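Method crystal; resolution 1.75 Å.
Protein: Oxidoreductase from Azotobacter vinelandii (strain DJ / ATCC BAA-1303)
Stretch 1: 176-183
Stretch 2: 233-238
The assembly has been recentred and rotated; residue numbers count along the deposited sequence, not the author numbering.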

# COMPACT_ATOMS: atom_id res chain seq x y z
N PHE A 176 13.04 -2.64 17.21
CA PHE A 176 14.48 -3.01 17.23
C PHE A 176 14.91 -3.49 18.62
O PHE A 176 15.89 -4.24 18.65
CB PHE A 176 15.39 -1.89 16.75
CG PHE A 176 15.29 -1.68 15.26
CD1 PHE A 176 15.84 -2.57 14.37
CD2 PHE A 176 14.60 -0.59 14.77
CE1 PHE A 176 15.72 -2.38 13.00
CE2 PHE A 176 14.49 -0.38 13.40
CZ PHE A 176 15.03 -1.28 12.52
N HIS A 177 14.23 -3.10 19.69
CA HIS A 177 14.63 -3.49 21.07
C HIS A 177 13.63 -4.47 21.68
O HIS A 177 13.53 -4.54 22.91
CB HIS A 177 14.89 -2.24 21.91
CG HIS A 177 15.93 -1.37 21.28
ND1 HIS A 177 16.01 -0.02 21.51
CD2 HIS A 177 16.91 -1.66 20.40
CE1 HIS A 177 17.01 0.49 20.80
NE2 HIS A 177 17.57 -0.50 20.10
N SER A 178 12.92 -5.24 20.84
CA SER A 178 12.03 -6.34 21.29
C SER A 178 12.83 -7.33 22.15
O SER A 178 12.28 -7.82 23.14
CB SER A 178 11.38 -7.01 20.11
OG SER A 178 10.53 -6.10 19.42
N ALA A 179 14.07 -7.61 21.76
CA ALA A 179 15.03 -8.45 22.52
C ALA A 179 15.99 -7.56 23.31
O ALA A 179 16.18 -6.39 22.96
CB ALA A 179 15.78 -9.34 21.56
N PRO A 180 16.66 -8.08 24.36
CA PRO A 180 17.63 -7.29 25.13
C PRO A 180 18.96 -7.05 24.40
O PRO A 180 19.98 -7.60 24.81
CB PRO A 180 17.81 -8.12 26.40
CG PRO A 180 17.57 -9.55 25.95
CD PRO A 180 16.50 -9.44 24.88
N VAL A 181 18.96 -6.21 23.37
CA VAL A 181 20.13 -5.97 22.48
C VAL A 181 21.18 -5.10 23.20
O VAL A 181 22.33 -5.03 22.70
CB VAL A 181 19.69 -5.37 21.12
CG1 VAL A 181 18.78 -6.34 20.36
CG2 VAL A 181 19.01 -4.02 21.27
N GLU A 182 20.81 -4.47 24.33
CA GLU A 182 21.73 -3.74 25.25
C GLU A 182 22.99 -4.56 25.54
O GLU A 182 24.03 -3.95 25.85
CB GLU A 182 21.14 -3.54 26.65
CG GLU A 182 19.83 -2.79 26.70
CD GLU A 182 18.61 -3.68 26.64
OE1 GLU A 182 17.91 -3.81 27.67
OE2 GLU A 182 18.35 -4.20 25.55
N GLY A 183 22.86 -5.89 25.54
CA GLY A 183 23.97 -6.83 25.81
C GLY A 183 25.12 -6.67 24.83
O GLY A 183 26.27 -6.94 25.24
N PHE A 233 8.83 -4.12 29.20
CA PHE A 233 8.55 -5.51 28.74
C PHE A 233 9.84 -6.33 28.82
O PHE A 233 9.78 -7.52 29.19
CB PHE A 233 7.90 -5.51 27.36
CG PHE A 233 6.43 -5.17 27.39
CD1 PHE A 233 5.51 -6.05 27.96
CD2 PHE A 233 5.96 -3.98 26.87
CE1 PHE A 233 4.16 -5.73 28.00
CE2 PHE A 233 4.61 -3.66 26.92
CZ PHE A 233 3.71 -4.54 27.47
N VAL A 234 10.97 -5.73 28.47
CA VAL A 234 12.31 -6.28 28.82
C VAL A 234 12.58 -5.84 30.26
O VAL A 234 12.92 -4.68 30.48
CB VAL A 234 13.40 -5.87 27.82
CG1 VAL A 234 14.76 -6.39 28.24
CG2 VAL A 234 13.05 -6.34 26.42
N LYS A 235 12.32 -6.75 31.20
CA LYS A 235 12.16 -6.44 32.65
C LYS A 235 13.39 -5.72 33.19
O LYS A 235 13.21 -4.84 34.07
CB LYS A 235 11.93 -7.74 33.43
CG LYS A 235 10.71 -8.53 32.99
CD LYS A 235 9.42 -7.87 33.37
CE LYS A 235 8.24 -8.82 33.49
NZ LYS A 235 8.64 -10.18 33.93
N SER A 236 14.58 -6.05 32.69
CA SER A 236 15.90 -5.52 33.15
C SER A 236 16.00 -4.01 32.92
O SER A 236 16.89 -3.38 33.52
CB SER A 236 17.04 -6.25 32.46
OG SER A 236 16.99 -6.05 31.06
N ARG A 237 15.13 -3.43 32.07
CA ARG A 237 15.17 -1.97 31.77
C ARG A 237 14.50 -1.16 32.88
O ARG A 237 14.81 0.04 33.00
CB ARG A 237 14.50 -1.69 30.42
CG ARG A 237 15.23 -2.33 29.25
CD ARG A 237 14.53 -2.18 27.92
NE ARG A 237 15.30 -2.87 26.90
CZ ARG A 237 14.83 -3.35 25.75
NH1 ARG A 237 13.55 -3.23 25.43
NH2 ARG A 237 15.65 -3.98 24.93
N ALA A 238 13.62 -1.78 33.68
CA ALA A 238 12.88 -1.10 34.77
C ALA A 238 13.87 -0.31 35.62
O ALA A 238 14.94 -0.82 35.93
CB ALA A 238 12.12 -2.11 35.59
O HOH W 1 18.40 -4.00 30.26

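This is a small, mainly polar contact in which one arginine, Arg 237, reaches from a short 3-10 turn into a bend of another segment and binds both a carboxylate and backbone carbonyls. The two stretches belong to the same chain. No strand pairing joins them, and no backbone-to-backbone hydrogen bond crosses between them. The closest CA pair across the stretches is Pro 180 CA and Val 234 CA, 6.6 Å apart.

Each stretch contains a short 3-10 segment, 181-183 in the first and 235-237 in the second. Arg 237 N bonds to Val 234 O at 3.0 Å, which closes the turn that carries the arginine. The CA-to-CB bond of Arg 237 points toward the first stretch, and the side chain is nearly extended through chi2 and chi3.

Glu 182 meets the guanidinium at its edge with both carboxylate oxygens. Arg 237 NE donates to Glu 182 OE1 at 2.9 Å, and Arg 237 NH2 donates to Glu 182 OE2 at 2.8 Å. The second bond is almost straight, at 177°. Opposite charges and paired hydrogen bonds make this a two-pronged salt bridge.

The same guanidinium also binds the backbone. His 177 O accepts from Arg 237 NH1 at 2.8 Å and from Arg 237 NH2 at 3.0 Å, so one carbonyl takes two donors. A weak bond runs from Arg 237 NH2 to Ala 179 O at 3.2 Å.

Val 234 supplies the apolar part. Val 234 CG1 lies 4.0 Å from Pro 180 CB, an apolar van der Waals contact. Val 234 CG2 also lies 3.7 Å from the carbonyl Ser 178 O, a packing contact and not a hydrogen bond.

Ser 236 OG and Glu 182 OE1 are 4.2 Å apart, too far for a direct bond. Water 1 bridges them, donating to Glu 182 OE1 at 2.6 Å and lying 2.6 Å from Ser 236 OG.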